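Local coordinates for putative alpha-L-fucosidase (Bacteroides thetaiotaomicron VPI-5482, PDB 3GZA), which probably hydrolyses alpha-L-fucosides, as a putative exported alpha-L-fucosidase of glycoside hydrolase family 29, at residues 76-90 / 106-118. Numbering follows the deposited sequence.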
ATOM      1  N   ALA A  76      23.629  -5.033  15.939  1.00 25.54           N
ATOM      2  CA  ALA A  76      22.788  -5.889  15.060  1.00 25.06           C
ATOM      3  C   ALA A  76      21.770  -4.948  14.402  1.00 26.16           C
ATOM      4  O   ALA A  76      21.214  -4.081  15.053  1.00 26.51           O
ATOM      5  CB  ALA A  76      22.081  -7.023  15.853  1.00 25.65           C
ATOM      6  N   VAL A  77      21.578  -5.158  13.115  1.00 24.40           N
ATOM      7  CA  VAL A  77      20.729  -4.322  12.262  1.00 25.38           C
ATOM      8  C   VAL A  77      19.686  -5.180  11.582  1.00 26.21           C
ATOM      9  O   VAL A  77      19.979  -6.271  11.113  1.00 25.62           O
ATOM     10  CB  VAL A  77      21.630  -3.624  11.206  1.00 25.02           C
ATOM     11  CG1 VAL A  77      20.839  -2.691  10.266  1.00 26.96           C
ATOM     12  CG2 VAL A  77      22.795  -2.853  11.876  1.00 28.62           C
ATOM     13  N   LEU A  78      18.455  -4.669  11.484  1.00 25.94           N
ATOM     14  CA  LEU A  78      17.365  -5.334  10.799  1.00 25.83           C
ATOM     15  C   LEU A  78      16.824  -4.519   9.653  1.00 27.07           C
ATOM     16  O   LEU A  78      16.698  -3.316   9.768  1.00 25.30           O
ATOM     17  CB  LEU A  78      16.194  -5.541  11.793  1.00 26.93           C
ATOM     18  CG  LEU A  78      14.902  -6.120  11.222  1.00 26.19           C
ATOM     19  CD1 LEU A  78      15.090  -7.528  10.589  1.00 27.30           C
ATOM     20  CD2 LEU A  78      13.730  -6.159  12.272  1.00 26.26           C
ATOM     21  N   THR A  79      16.567  -5.178   8.523  1.00 25.67           N
ATOM     22  CA  THR A  79      15.928  -4.547   7.388  1.00 25.90           C
ATOM     23  C   THR A  79      14.461  -4.266   7.705  1.00 27.03           C
ATOM     24  O   THR A  79      13.605  -5.167   7.634  1.00 27.64           O
ATOM     25  CB  THR A  79      16.011  -5.407   6.124  1.00 26.59           C
ATOM     26  OG1 THR A  79      15.376  -6.658   6.382  1.00 26.41           O
ATOM     27  CG2 THR A  79      17.455  -5.667   5.692  1.00 26.80           C
ATOM     28  N   ALA A  80      14.144  -3.034   8.069  1.00 25.81           N
ATOM     29  CA  ALA A  80      12.773  -2.627   8.268  1.00 26.20           C
ATOM     30  C   ALA A  80      11.984  -2.663   6.976  1.00 26.29           C
ATOM     31  O   ALA A  80      10.800  -3.002   6.980  1.00 26.01           O
ATOM     32  CB  ALA A  80      12.714  -1.236   8.884  1.00 26.15           C
ATOM     33  N   THR A  81      12.624  -2.227   5.906  1.00 25.88           N
ATOM     34  CA  THR A  81      12.150  -2.427   4.516  1.00 26.69           C
ATOM     35  C   THR A  81      13.380  -2.814   3.676  1.00 26.53           C
ATOM     36  O   THR A  81      14.540  -2.645   4.111  1.00 26.10           O
ATOM     37  CB  THR A  81      11.582  -1.209   3.821  1.00 26.71           C
ATOM     38  OG1 THR A  81      12.614  -0.181   3.699  1.00 26.91           O
ATOM     39  CG2 THR A  81      10.356  -0.640   4.579  1.00 26.26           C
ATOM     40  N   HIS A  82      13.111  -3.341   2.482  1.00 25.24           N
ATOM     41  CA  HIS A  82      14.147  -3.747   1.578  1.00 24.96           C
ATOM     42  C   HIS A  82      13.717  -3.362   0.169  1.00 25.07           C
ATOM     43  O   HIS A  82      13.875  -2.197  -0.201  1.00 27.36           O
ATOM     44  CB  HIS A  82      14.599  -5.192   1.802  1.00 25.61           C
ATOM     45  CG  HIS A  82      15.790  -5.565   1.002  1.00 26.07           C
ATOM     46  ND1 HIS A  82      15.699  -6.299  -0.145  1.00 26.97           N
ATOM     47  CD2 HIS A  82      17.104  -5.278   1.167  1.00 25.17           C
ATOM     48  CE1 HIS A  82      16.904  -6.465  -0.662  1.00 27.42           C
ATOM     49  NE2 HIS A  82      17.784  -5.830   0.104  1.00 26.13           N
ATOM     50  N   GLU A  83      13.170  -4.294  -0.630  1.00 24.87           N
ATOM     51  CA  GLU A  83      12.778  -4.020  -1.990  1.00 24.72           C
ATOM     52  C   GLU A  83      11.297  -4.174  -2.295  1.00 24.15           C
ATOM     53  O   GLU A  83      10.827  -3.596  -3.254  1.00 24.12           O
ATOM     54  CB  GLU A  83      13.527  -4.955  -2.950  1.00 25.34           C
ATOM     55  CG  GLU A  83      15.048  -4.695  -3.021  1.00 25.54           C
ATOM     56  CD  GLU A  83      15.826  -5.845  -3.639  1.00 27.38           C
ATOM     57  OE1 GLU A  83      15.303  -6.996  -3.700  1.00 26.22           O
ATOM     58  OE2 GLU A  83      16.991  -5.624  -3.980  1.00 24.96           O
ATOM     59  N   THR A  84      10.544  -4.929  -1.503  1.00 24.71           N
ATOM     60  CA  THR A  84       9.129  -5.159  -1.850  1.00 24.45           C
ATOM     61  C   THR A  84       8.257  -3.969  -1.499  1.00 25.34           C
ATOM     62  O   THR A  84       7.155  -3.850  -2.001  1.00 25.13           O
ATOM     63  CB  THR A  84       8.532  -6.386  -1.158  1.00 24.32           C
ATOM     64  OG1 THR A  84       8.397  -6.135   0.254  1.00 25.22           O
ATOM     65  CG2 THR A  84       9.366  -7.670  -1.431  1.00 26.27           C
ATOM     66  N   GLY A  85       8.768  -3.141  -0.600  1.00 24.15           N
ATOM     67  CA  GLY A  85       8.035  -2.058  -0.003  1.00 24.74           C
ATOM     68  C   GLY A  85       7.420  -2.413   1.334  1.00 23.69           C
ATOM     69  O   GLY A  85       6.927  -1.493   1.987  1.00 24.88           O
ATOM     70  N   PHE A  86       7.419  -3.692   1.739  1.00 24.91           N
ATOM     71  CA  PHE A  86       6.773  -4.118   2.950  1.00 25.65           C
ATOM     72  C   PHE A  86       7.595  -3.708   4.126  1.00 25.03           C
ATOM     73  O   PHE A  86       8.809  -3.894   4.118  1.00 26.35           O
ATOM     74  CB  PHE A  86       6.691  -5.618   2.954  1.00 24.67           C
ATOM     75  CG  PHE A  86       5.817  -6.175   4.059  1.00 25.09           C
ATOM     76  CD1 PHE A  86       4.446  -6.038   3.996  1.00 25.42           C
ATOM     77  CD2 PHE A  86       6.381  -6.840   5.113  1.00 27.45           C
ATOM     78  CE1 PHE A  86       3.621  -6.565   4.945  1.00 27.07           C
ATOM     79  CE2 PHE A  86       5.561  -7.364   6.098  1.00 28.14           C
ATOM     80  CZ  PHE A  86       4.182  -7.220   6.017  1.00 25.90           C
ATOM     81  N   GLY A  87       6.945  -3.246   5.176  1.00 23.96           N
ATOM     82  CA  GLY A  87       7.624  -2.839   6.362  1.00 23.83           C
ATOM     83  C   GLY A  87       7.376  -3.705   7.593  1.00 25.08           C
ATOM     84  O   GLY A  87       6.250  -4.028   7.914  1.00 26.23           O
ATOM     85  N   LEU A  88       8.445  -4.054   8.298  1.00 25.22           N
ATOM     86  CA  LEU A  88       8.398  -4.946   9.462  1.00 25.27           C
ATOM     87  C   LEU A  88       8.110  -4.241  10.788  1.00 25.53           C
ATOM     88  O   LEU A  88       8.614  -4.636  11.844  1.00 25.45           O
ATOM     89  CB  LEU A  88       9.698  -5.751   9.566  1.00 25.44           C
ATOM     90  CG  LEU A  88      10.062  -6.579   8.326  1.00 26.34           C
ATOM     91  CD1 LEU A  88      11.316  -7.422   8.680  1.00 27.49           C
ATOM     92  CD2 LEU A  88       8.899  -7.464   7.903  1.00 26.53           C
ATOM     93  N   TRP A  89       7.237  -3.237  10.776  1.00 25.08           N
ATOM     94  CA  TRP A  89       6.856  -2.523  11.978  1.00 24.76           C
ATOM     95  C   TRP A  89       5.401  -2.068  11.843  1.00 24.41           C
ATOM     96  O   TRP A  89       4.800  -2.200  10.774  1.00 25.00           O
ATOM     97  CB  TRP A  89       7.818  -1.358  12.308  1.00 26.38           C
ATOM     98  CG  TRP A  89       7.693  -0.088  11.504  1.00 24.07           C
ATOM     99  CD1 TRP A  89       7.138   1.082  11.922  1.00 24.45           C
ATOM    100  CD2 TRP A  89       8.151   0.156  10.156  1.00 23.52           C
ATOM    101  NE1 TRP A  89       7.258   2.030  10.946  1.00 24.78           N
ATOM    102  CE2 TRP A  89       7.873   1.491   9.862  1.00 25.41           C
ATOM    103  CE3 TRP A  89       8.837  -0.600   9.212  1.00 24.23           C
ATOM    104  CZ2 TRP A  89       8.160   2.052   8.610  1.00 25.20           C
ATOM    105  CZ3 TRP A  89       9.170  -0.022   7.966  1.00 24.40           C
ATOM    106  CH2 TRP A  89       8.820   1.289   7.695  1.00 25.87           C
ATOM    107  N   GLN A  90       4.897  -1.490  12.935  1.00 25.19           N
ATOM    108  CA  GLN A  90       3.549  -0.890  12.984  1.00 24.15           C
ATOM    109  C   GLN A  90       3.655   0.552  12.469  1.00 24.06           C
ATOM    110  O   GLN A  90       3.789   1.489  13.243  1.00 26.52           O
ATOM    111  CB  GLN A  90       3.024  -0.886  14.395  1.00 24.80           C
ATOM    112  CG  GLN A  90       2.630  -2.276  14.854  1.00 22.92           C
ATOM    113  CD  GLN A  90       1.298  -2.771  14.268  1.00 24.42           C
ATOM    114  OE1 GLN A  90       0.268  -2.100  14.379  1.00 25.37           O
ATOM    115  NE2 GLN A  90       1.334  -3.948  13.652  1.00 23.49           N
ATOM    116  N   GLY A 106      -2.337  -8.702  12.909  1.00 24.73           N
ATOM    117  CA  GLY A 106      -1.988  -7.360  12.457  1.00 24.49           C
ATOM    118  C   GLY A 106      -1.388  -6.416  13.472  1.00 25.07           C
ATOM    119  O   GLY A 106      -1.305  -5.202  13.225  1.00 25.13           O
ATOM    120  N   LYS A 107      -0.935  -6.969  14.600  1.00 25.59           N
ATOM    121  CA  LYS A 107      -0.372  -6.200  15.686  1.00 24.68           C
ATOM    122  C   LYS A 107       1.116  -6.479  15.917  1.00 24.68           C
ATOM    123  O   LYS A 107       1.718  -5.934  16.857  1.00 26.21           O
ATOM    124  CB  LYS A 107      -1.149  -6.465  16.960  1.00 24.25           C
ATOM    125  CG  LYS A 107      -2.585  -6.009  16.916  1.00 27.05           C
ATOM    126  CD  LYS A 107      -2.695  -4.488  16.643  1.00 32.45           C
ATOM    127  CE  LYS A 107      -4.158  -3.946  16.569  1.00 34.53           C
ATOM    128  NZ  LYS A 107      -4.196  -2.562  15.977  1.00 37.52           N
ATOM    129  N   GLY A 108       1.743  -7.262  15.052  1.00 24.83           N
ATOM    130  CA  GLY A 108       3.154  -7.518  15.171  1.00 24.50           C
ATOM    131  C   GLY A 108       4.059  -6.315  14.874  1.00 25.16           C
ATOM    132  O   GLY A 108       3.741  -5.443  14.053  1.00 24.57           O
ATOM    133  N   ASP A 109       5.231  -6.302  15.507  1.00 23.79           N
ATOM    134  CA  ASP A 109       6.212  -5.266  15.203  1.00 23.50           C
ATOM    135  C   ASP A 109       7.570  -5.907  15.431  1.00 23.31           C
ATOM    136  O   ASP A 109       8.041  -6.037  16.561  1.00 23.93           O
ATOM    137  CB  ASP A 109       6.005  -4.052  16.064  1.00 22.53           C
ATOM    138  CG  ASP A 109       6.866  -2.885  15.614  1.00 26.26           C
ATOM    139  OD1 ASP A 109       8.002  -3.108  15.132  1.00 24.55           O
ATOM    140  OD2 ASP A 109       6.391  -1.744  15.789  1.00 25.17           O
ATOM    141  N   ILE A 110       8.152  -6.389  14.342  1.00 24.18           N
ATOM    142  CA  ILE A 110       9.385  -7.122  14.442  1.00 24.52           C
ATOM    143  C   ILE A 110      10.549  -6.175  14.726  1.00 25.64           C
ATOM    144  O   ILE A 110      11.499  -6.578  15.384  1.00 25.32           O
ATOM    145  CB  ILE A 110       9.627  -7.951  13.181  1.00 25.08           C
ATOM    146  CG1 ILE A 110       8.523  -9.002  13.071  1.00 25.77           C
ATOM    147  CG2 ILE A 110      11.032  -8.652  13.196  1.00 25.69           C
ATOM    148  CD1 ILE A 110       8.543  -9.797  11.767  1.00 26.38           C
ATOM    149  N   VAL A 111      10.465  -4.923  14.267  1.00 24.59           N
ATOM    150  CA  VAL A 111      11.490  -3.933  14.618  1.00 24.66           C
ATOM    151  C   VAL A 111      11.511  -3.761  16.141  1.00 26.04           C
ATOM    152  O   VAL A 111      12.582  -3.710  16.766  1.00 25.56           O
ATOM    153  CB  VAL A 111      11.256  -2.605  13.883  1.00 25.12           C
ATOM    154  CG1 VAL A 111      12.255  -1.546  14.397  1.00 24.64           C
ATOM    155  CG2 VAL A 111      11.386  -2.790  12.358  1.00 26.65           C
ATOM    156  N   ARG A 112      10.340  -3.704  16.759  1.00 25.01           N
ATOM    157  CA  ARG A 112      10.274  -3.575  18.216  1.00 24.88           C
ATOM    158  C   ARG A 112      10.842  -4.802  18.928  1.00 25.13           C
ATOM    159  O   ARG A 112      11.635  -4.710  19.857  1.00 25.34           O
ATOM    160  CB  ARG A 112       8.878  -3.290  18.680  1.00 25.46           C
ATOM    161  CG  ARG A 112       8.916  -2.959  20.165  1.00 24.71           C
ATOM    162  CD  ARG A 112       7.746  -2.227  20.707  1.00 23.98           C
ATOM    163  NE  ARG A 112       7.357  -1.081  19.924  1.00 25.69           N
ATOM    164  CZ  ARG A 112       8.003   0.103  19.914  1.00 24.60           C
ATOM    165  NH1 ARG A 112       9.077   0.310  20.652  1.00 25.96           N
ATOM    166  NH2 ARG A 112       7.525   1.093  19.171  1.00 25.79           N
ATOM    167  N   ASP A 113      10.389  -5.975  18.499  1.00 24.50           N
ATOM    168  CA  ASP A 113      10.905  -7.214  19.076  1.00 25.40           C
ATOM    169  C   ASP A 113      12.440  -7.168  18.995  1.00 25.11           C
ATOM    170  O   ASP A 113      13.152  -7.454  19.965  1.00 24.54           O
ATOM    171  CB  ASP A 113      10.439  -8.410  18.267  1.00 25.04           C
ATOM    172  CG  ASP A 113       9.011  -8.842  18.527  1.00 28.35           C
ATOM    173  OD1 ASP A 113       8.193  -8.109  19.096  1.00 27.06           O
ATOM    174  OD2 ASP A 113       8.732  -9.976  18.096  1.00 30.84           O
ATOM    175  N   PHE A 114      12.940  -6.797  17.831  1.00 25.22           N
ATOM    176  CA  PHE A 114      14.374  -6.793  17.530  1.00 25.02           C
ATOM    177  C   PHE A 114      15.191  -5.844  18.345  1.00 24.78           C
ATOM    178  O   PHE A 114      16.205  -6.249  18.951  1.00 24.74           O
ATOM    179  CB  PHE A 114      14.551  -6.469  16.047  1.00 25.06           C
ATOM    180  CG  PHE A 114      15.966  -6.509  15.585  1.00 25.23           C
ATOM    181  CD1 PHE A 114      16.541  -7.688  15.243  1.00 26.04           C
ATOM    182  CD2 PHE A 114      16.717  -5.357  15.464  1.00 26.98           C
ATOM    183  CE1 PHE A 114      17.857  -7.749  14.839  1.00 26.19           C
ATOM    184  CE2 PHE A 114      18.048  -5.417  15.002  1.00 27.75           C
ATOM    185  CZ  PHE A 114      18.600  -6.603  14.704  1.00 27.22           C
ATOM    186  N   VAL A 115      14.739  -4.599  18.460  1.00 25.21           N
ATOM    187  CA  VAL A 115      15.520  -3.657  19.247  1.00 25.22           C
ATOM    188  C   VAL A 115      15.479  -4.044  20.720  1.00 24.71           C
ATOM    189  O   VAL A 115      16.484  -3.930  21.446  1.00 24.62           O
ATOM    190  CB  VAL A 115      15.102  -2.188  19.053  1.00 24.44           C
ATOM    191  CG1 VAL A 115      15.247  -1.732  17.586  1.00 26.85           C
ATOM    192  CG2 VAL A 115      13.690  -1.937  19.574  1.00 25.78           C
ATOM    193  N   ASN A 116      14.346  -4.595  21.181  1.00 24.70           N
ATOM    194  CA  ASN A 116      14.257  -5.068  22.538  1.00 24.95           C
ATOM    195  C   ASN A 116      15.263  -6.217  22.796  1.00 24.47           C
ATOM    196  O   ASN A 116      15.924  -6.241  23.840  1.00 24.96           O
ATOM    197  CB  ASN A 116      12.816  -5.536  22.864  1.00 23.66           C
ATOM    198  CG  ASN A 116      11.816  -4.376  22.963  1.00 26.45           C
ATOM    199  OD1 ASN A 116      12.186  -3.199  22.991  1.00 26.62           O
ATOM    200  ND2 ASN A 116      10.533  -4.731  23.129  1.00 26.05           N
ATOM    201  N   SER A 117      15.331  -7.169  21.847  1.00 24.05           N
ATOM    202  CA  SER A 117      16.247  -8.299  21.955  1.00 25.23           C
ATOM    203  C   SER A 117      17.669  -7.812  21.971  1.00 24.32           C
ATOM    204  O   SER A 117      18.471  -8.289  22.763  1.00 23.88           O
ATOM    205  CB  SER A 117      16.023  -9.312  20.820  1.00 25.68           C
ATOM    206  OG  SER A 117      14.737  -9.887  20.939  1.00 25.17           O
ATOM    207  N   CYS A 118      18.029  -6.873  21.091  1.00 24.77           N
ATOM    208  CA  CYS A 118      19.398  -6.332  21.087  1.00 26.07           C
ATOM    209  C   CYS A 118      19.760  -5.845  22.471  1.00 25.83           C
ATOM    210  O   CYS A 118      20.771  -6.226  23.065  1.00 26.55           O
ATOM    211  CB  CYS A 118      19.526  -5.183  20.091  1.00 25.99           C
ATOM    212  SG  CYS A 118      19.532  -5.760  18.357  1.00 26.92           S
TER
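L78 presses its CB methylene onto the flat ring of F114, joining strand 76-79 to helix 110-118, which run antiparallel (176°) with axes 9.4 Å apart, a beta-alpha unit of the TIM-type barrel. L78 CB sits 3.7 Å from the centroid of the F114 ring, a CH-pi contact over one face, while C118 SG lies offset over the opposite face. A chi1 of -177° swings the F114 ring away from its own backbone N and turns its edge to the A76 carbonyl; A76 is small enough for its methyl to rest against both F114 CZ and C118 SG. Beyond the ring, L78 CD2 drops beside I110 CG2 at 3.8 Å, and branched V111 puts CG2 into the hollow bordered by A80, L88 and W89 CB.

At the helix start the contact turns polar. L88 O takes V111 N at 3.1 Å and, weakly, I110 N. D109 suits the N-cap because OD1 accepts R112 N; its OD2 receives a weak bond from Q90 N and is also hydrogen-bonded to Y173. Q90, bent at chi2 (-76°), offers one amide nitrogen with two N-H groups: NE2 reaches G108 O at 2.9 Å and G106 O at 3.0 Å, while OE1 meets K99. A leucine here would probably leave both carbonyls without this donor and K99 without its oxygen, so that 106-108 could shift. Apolar surfaces thus join strand to helix, whereas directional bonds tie the loop to the first helical turn and the segment leading into it.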